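Ribonucleoside-diphosphate reductase (Pseudomonas aeruginosa, PDB 5IM3) probably reduces ribonucleoside diphosphates to the deoxyribonucleotides needed for DNA synthesis, and binds dATP as an allosterically regulated enzyme with two ATP cones. Local coordinates at residues 247-251 against 289-293; 302-307 against 774-778. All coordinates share one frame; numbering follows the deposited sequence.

Interaction 1 (247-251 against 289-293) closes before interaction 2 (302-307 against 774-778) opens, so the two follow one another along the chain. Their centres are 19 Å apart and their nearest atoms about 8 Å, without touching. The first is local: it ties the start of helix 250-267 to the 3-10 turn that precedes helix 297-307, across only 37 intervening residues. That same helix 297-307 then supplies one side of interaction 2, whose partner, helix 773-779, comes from the barrel domain, with 466 residues between the segments. Taken together, they place helix 297-307 between helix 250-267 and the barrel domain, away from the dATP sites.

Interaction 1 of 2, residues 247-251 against 289-293; sequences HHEMA and HERDQ
The imidazole of His-247 slots between His-289 and Gln-293, with CD2 of His-289 over one face and the Gln-293 amide stacked on the opposite face, its plane only 14° from that of the ring. With CG anti to the backbone N (chi1 174°), His-247 reaches across to donate one hydrogen bond, from NE2 to the backbone O of His-289 at 3.1 Å. The bond is bent, and the donor stands above the carbonyl plane. OE1 of Glu-290 lies at the rim of the same ring, 3.4 Å from CE1 of His-247, and its carboxylate is turned 76° to it. The ring of His-289 meets that of His-247 obliquely, completing with His-248 an aromatic cluster; the backbone of Ala-251 covers one His-289 face, and CD2 of His-248 comes to its edge, 3.7 Å from NE2 of His-289. The His-289 NE2 is buried by the contact with no partner in the model. A type I turn from His-247 to Met-250 sets the first two histidines, and Glu-171 fixes His-248 by a hydrogen bond to ND1. Outward, Asp-292 is hydrogen-bonded through OD2 to Tyr-254 of helix 250-267 and through OD1 to Gln-320 of helix 319-330, while Met-250 packs on helix 219-239.

Interaction 2 of 2, residues 302-307 against 774-778; sequences TLYDRY and TIANI
This is apolar helix-to-helix packing between the all-alpha and barrel domains, with no hydrogen bond crossing it: helix 297-307 lies against helix 773-779, and the axes of the two short segments approach to 10.9 Å, their N-to-C directions 136° apart. Methyl groups do most of the touching. CG2 of Thr-302 meets CG2 of Thr-774 at 3.6 Å, and also rests 3.9 Å from CG1 of Ile-778. Both threonines hold CG2 anti to the backbone N, which presents the methyls to each other; Thr-302 OG1 is instead spent on the carbonyl of Leu-298, one turn back. Beside them Leu-303 and Ile-778 cross at about a right angle, with CD2 of the leucine 3.6 Å from CD1 of the isoleucine. Helix 773-779 belongs to the domain built on the ten-stranded alpha-beta barrel of this family, and its Ile-775 and Ala-776 touch Met-663 of strand 659-663. Tyr-307 comes toward Thr-774 from the opposite direction, its OH 3.4 Å from CG2 of Thr-774, and that hydroxyl is hydrogen-bonded to Thr-357 of helix 357-362, whose Leu-360 packs against Tyr-307, Ile-775 and Ile-778. A pi-type turn at 303-307 widens the helix where Tyr-307 sits.

Interaction 1 of 2, residues 247-251 against 289-293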
loop_
_atom_site.group_PDB
_atom_site.type_symbol
_atom_site.label_atom_id
_atom_site.label_comp_id
_atom_site.label_asym_id
_atom_site.label_seq_id
_atom_site.Cartn_x
_atom_site.Cartn_y
_atom_site.Cartn_z
ATOM N N HIS A 247 12.216 -60.328 -21.697
ATOM C CA HIS A 247 11.363 -60.418 -20.517
ATOM C C HIS A 247 10.994 -61.862 -20.195
ATOM O O HIS A 247 11.421 -62.396 -19.168
ATOM C CB HIS A 247 10.093 -59.587 -20.699
ATOM C CG HIS A 247 9.107 -59.753 -19.585
ATOM N ND1 HIS A 247 7.863 -60.318 -19.771
ATOM C CD2 HIS A 247 9.191 -59.451 -18.267
ATOM C CE1 HIS A 247 7.218 -60.346 -18.619
ATOM N NE2 HIS A 247 8.002 -59.826 -17.689
ATOM N N HIS A 248 10.195 -62.506 -21.052
ATOM C CA HIS A 248 9.773 -63.874 -20.769
ATOM C C HIS A 248 10.954 -64.822 -20.613
ATOM O O HIS A 248 10.794 -65.909 -20.050
ATOM C CB HIS A 248 8.835 -64.375 -21.867
ATOM C CG HIS A 248 7.457 -63.793 -21.788
ATOM N ND1 HIS A 248 7.049 -62.740 -22.576
ATOM C CD2 HIS A 248 6.400 -64.108 -21.002
ATOM C CE1 HIS A 248 5.796 -62.436 -22.286
ATOM N NE2 HIS A 248 5.379 -63.252 -21.335
ATOM N N GLU A 249 12.135 -64.433 -21.099
ATOM C CA GLU A 249 13.345 -65.191 -20.817
ATOM C C GLU A 249 13.719 -65.139 -19.341
ATOM O O GLU A 249 14.490 -65.987 -18.877
ATOM C CB GLU A 249 14.490 -64.656 -21.677
ATOM C CG GLU A 249 15.561 -65.675 -22.012
ATOM C CD GLU A 249 16.564 -65.141 -23.019
ATOM O OE1 GLU A 249 17.772 -65.424 -22.870
ATOM O OE2 GLU A 249 16.143 -64.427 -23.955
ATOM N N MET A 250 13.188 -64.168 -18.592
ATOM C CA MET A 250 13.419 -64.096 -17.153
ATOM C C MET A 250 12.703 -65.194 -16.385
ATOM O O MET A 250 13.015 -65.405 -15.209
ATOM C CB MET A 250 12.967 -62.740 -16.606
ATOM C CG MET A 250 13.849 -61.583 -17.003
ATOM S SD MET A 250 15.540 -61.786 -16.413
ATOM C CE MET A 250 16.317 -62.293 -17.939
ATOM N N ALA A 251 11.750 -65.885 -17.010
ATOM C CA ALA A 251 11.050 -66.960 -16.319
ATOM C C ALA A 251 12.018 -68.015 -15.803
ATOM O O ALA A 251 11.748 -68.658 -14.782
ATOM C CB ALA A 251 10.019 -67.593 -17.255
ATOM N N HIS A 289 8.490 -63.352 -12.590
ATOM C CA HIS A 289 9.043 -62.383 -13.531
ATOM C C HIS A 289 7.977 -61.481 -14.141
ATOM O O HIS A 289 8.313 -60.409 -14.655
ATOM C CB HIS A 289 9.790 -63.100 -14.656
ATOM C CG HIS A 289 8.889 -63.665 -15.710
ATOM N ND1 HIS A 289 8.232 -64.865 -15.560
ATOM C CD2 HIS A 289 8.535 -63.190 -16.929
ATOM C CE1 HIS A 289 7.512 -65.107 -16.642
ATOM N NE2 HIS A 289 7.678 -64.105 -17.487
ATOM N N GLU A 290 6.706 -61.887 -14.106
ATOM C CA GLU A 290 5.653 -61.066 -14.691
ATOM C C GLU A 290 5.392 -59.795 -13.892
ATOM O O GLU A 290 4.829 -58.842 -14.437
ATOM C CB GLU A 290 4.362 -61.875 -14.812
ATOM C CG GLU A 290 4.356 -62.870 -15.970
ATOM C CD GLU A 290 4.247 -62.199 -17.332
ATOM O OE1 GLU A 290 4.072 -60.964 -17.384
ATOM O OE2 GLU A 290 4.329 -62.910 -18.357
ATOM N N ARG A 291 5.783 -59.752 -12.619
ATOM C CA ARG A 291 5.547 -58.552 -11.824
ATOM C C ARG A 291 6.427 -57.385 -12.248
ATOM O O ARG A 291 6.188 -56.259 -11.799
ATOM C CB ARG A 291 5.744 -58.868 -10.342
ATOM C CG ARG A 291 4.961 -60.096 -9.907
ATOM C CD ARG A 291 4.843 -60.209 -8.403
ATOM N NE ARG A 291 4.268 -61.492 -8.009
ATOM C CZ ARG A 291 3.881 -61.792 -6.775
ATOM N NH1 ARG A 291 3.997 -60.895 -5.805
ATOM N NH2 ARG A 291 3.372 -62.987 -6.510
ATOM N N ASP A 292 7.423 -57.616 -13.106
ATOM C CA ASP A 292 8.159 -56.507 -13.703
ATOM C C ASP A 292 7.263 -55.663 -14.599
ATOM O O ASP A 292 7.514 -54.465 -14.781
ATOM C CB ASP A 292 9.352 -57.033 -14.502
ATOM C CG ASP A 292 10.550 -57.349 -13.630
ATOM O OD1 ASP A 292 10.432 -57.258 -12.389
ATOM O OD2 ASP A 292 11.614 -57.693 -14.186
ATOM N N GLN A 293 6.217 -56.265 -15.169
ATOM C CA GLN A 293 5.300 -55.533 -16.032
ATOM C C GLN A 293 4.476 -54.500 -15.271
ATOM O O GLN A 293 3.846 -53.647 -15.906
ATOM C CB GLN A 293 4.363 -56.512 -16.747
ATOM C CG GLN A 293 5.068 -57.662 -17.469
ATOM C CD GLN A 293 6.039 -57.184 -18.533
ATOM O OE1 GLN A 293 7.142 -56.737 -18.223
ATOM N NE2 GLN A 293 5.631 -57.275 -19.794
#

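Interaction 2 of 2, residues 302-307 against 774-778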
loop_
_atom_site.group_PDB
_atom_site.type_symbol
_atom_site.label_atom_id
_atom_site.label_comp_id
_atom_site.label_asym_id
_atom_site.label_seq_id
_atom_site.Cartn_x
_atom_site.Cartn_y
_atom_site.Cartn_z
ATOM N N THR A 302 12.945 -44.636 -10.106
ATOM C CA THR A 302 13.214 -44.368 -8.696
ATOM C C THR A 302 14.065 -45.472 -8.083
ATOM O O THR A 302 15.086 -45.203 -7.439
ATOM C CB THR A 302 11.897 -44.227 -7.932
ATOM O OG1 THR A 302 11.148 -43.127 -8.463
ATOM C CG2 THR A 302 12.157 -43.993 -6.446
ATOM N N LEU A 303 13.650 -46.726 -8.263
ATOM C CA LEU A 303 14.409 -47.844 -7.715
ATOM C C LEU A 303 15.798 -47.919 -8.332
ATOM O O LEU A 303 16.800 -48.040 -7.619
ATOM C CB LEU A 303 13.647 -49.152 -7.940
ATOM C CG LEU A 303 12.337 -49.300 -7.159
ATOM C CD1 LEU A 303 11.627 -50.590 -7.535
ATOM C CD2 LEU A 303 12.588 -49.250 -5.657
ATOM N N TYR A 304 15.879 -47.836 -9.660
ATOM C CA TYR A 304 17.163 -47.992 -10.335
ATOM C C TYR A 304 18.140 -46.900 -9.930
ATOM O O TYR A 304 19.330 -47.169 -9.731
ATOM C CB TYR A 304 16.967 -47.986 -11.849
ATOM C CG TYR A 304 18.265 -48.065 -12.622
ATOM C CD1 TYR A 304 18.809 -49.290 -12.979
ATOM C CD2 TYR A 304 18.950 -46.912 -12.989
ATOM C CE1 TYR A 304 19.997 -49.368 -13.679
ATOM C CE2 TYR A 304 20.137 -46.980 -13.691
ATOM C CZ TYR A 304 20.657 -48.210 -14.033
ATOM O OH TYR A 304 21.840 -48.277 -14.732
ATOM N N ASP A 305 17.662 -45.661 -9.810
ATOM C CA ASP A 305 18.570 -44.550 -9.548
ATOM C C ASP A 305 19.156 -44.624 -8.145
ATOM O O ASP A 305 20.341 -44.329 -7.951
ATOM C CB ASP A 305 17.849 -43.217 -9.751
ATOM C CG ASP A 305 17.497 -42.956 -11.204
ATOM O OD1 ASP A 305 18.042 -43.648 -12.089
ATOM O OD2 ASP A 305 16.679 -42.045 -11.460
ATOM N N ARG A 306 18.357 -45.026 -7.156
ATOM C CA ARG A 306 18.739 -44.839 -5.761
ATOM C C ARG A 306 18.652 -46.080 -4.884
ATOM O O ARG A 306 19.292 -46.089 -3.826
ATOM C CB ARG A 306 17.882 -43.734 -5.122
ATOM C CG ARG A 306 18.149 -42.350 -5.704
ATOM C CD ARG A 306 17.354 -41.261 -4.997
ATOM N NE ARG A 306 15.913 -41.401 -5.196
ATOM C CZ ARG A 306 15.019 -40.463 -4.894
ATOM N NH1 ARG A 306 15.412 -39.300 -4.382
ATOM N NH2 ARG A 306 13.728 -40.681 -5.107
ATOM N N TYR A 307 17.909 -47.119 -5.265
ATOM C CA TYR A 307 17.692 -48.250 -4.370
ATOM C C TYR A 307 18.380 -49.538 -4.795
ATOM O O TYR A 307 18.780 -50.317 -3.926
ATOM C CB TYR A 307 16.189 -48.510 -4.208
ATOM C CG TYR A 307 15.510 -47.481 -3.331
ATOM C CD1 TYR A 307 15.376 -47.687 -1.964
ATOM C CD2 TYR A 307 15.025 -46.294 -3.864
ATOM C CE1 TYR A 307 14.767 -46.747 -1.154
ATOM C CE2 TYR A 307 14.414 -45.345 -3.062
ATOM C CZ TYR A 307 14.290 -45.579 -1.708
ATOM O OH TYR A 307 13.685 -44.647 -0.897
ATOM N N THR A 774 8.341 -41.325 -1.816
ATOM C CA THR A 774 9.063 -42.251 -2.682
ATOM C C THR A 774 8.250 -43.513 -2.954
ATOM O O THR A 774 8.129 -43.945 -4.107
ATOM C CB THR A 774 10.415 -42.599 -2.061
ATOM O OG1 THR A 774 11.175 -41.401 -1.871
ATOM C CG2 THR A 774 11.195 -43.548 -2.962
ATOM N N ILE A 775 7.683 -44.123 -1.908
ATOM C CA ILE A 775 7.066 -45.437 -2.069
ATOM C C ILE A 775 5.747 -45.364 -2.831
ATOM O O ILE A 775 5.332 -46.360 -3.434
ATOM C CB ILE A 775 6.871 -46.125 -0.703
ATOM C CG1 ILE A 775 5.956 -45.306 0.208
ATOM C CG2 ILE A 775 8.225 -46.361 -0.035
ATOM C CD1 ILE A 775 5.676 -45.976 1.545
ATOM N N ALA A 776 5.067 -44.216 -2.820
ATOM C CA ALA A 776 3.920 -44.038 -3.703
ATOM C C ALA A 776 4.366 -43.953 -5.158
ATOM O O ALA A 776 3.722 -44.523 -6.046
ATOM C CB ALA A 776 3.134 -42.788 -3.305
ATOM N N ASN A 777 5.472 -43.252 -5.419
ATOM C CA ASN A 777 6.032 -43.221 -6.765
ATOM C C ASN A 777 6.493 -44.604 -7.203
ATOM O O ASN A 777 6.352 -44.970 -8.376
ATOM C CB ASN A 777 7.200 -42.235 -6.828
ATOM C CG ASN A 777 6.753 -40.793 -6.732
ATOM O OD1 ASN A 777 5.595 -40.505 -6.425
ATOM N ND2 ASN A 777 7.672 -39.874 -6.995
ATOM N N ILE A 778 7.063 -45.383 -6.280
ATOM C CA ILE A 778 7.510 -46.728 -6.629
ATOM C C ILE A 778 6.321 -47.586 -7.041
ATOM O O ILE A 778 6.390 -48.341 -8.016
ATOM C CB ILE A 778 8.287 -47.359 -5.458
ATOM C CG1 ILE A 778 9.591 -46.593 -5.214
ATOM C CG2 ILE A 778 8.588 -48.833 -5.736
ATOM C CD1 ILE A 778 10.318 -47.001 -3.952
#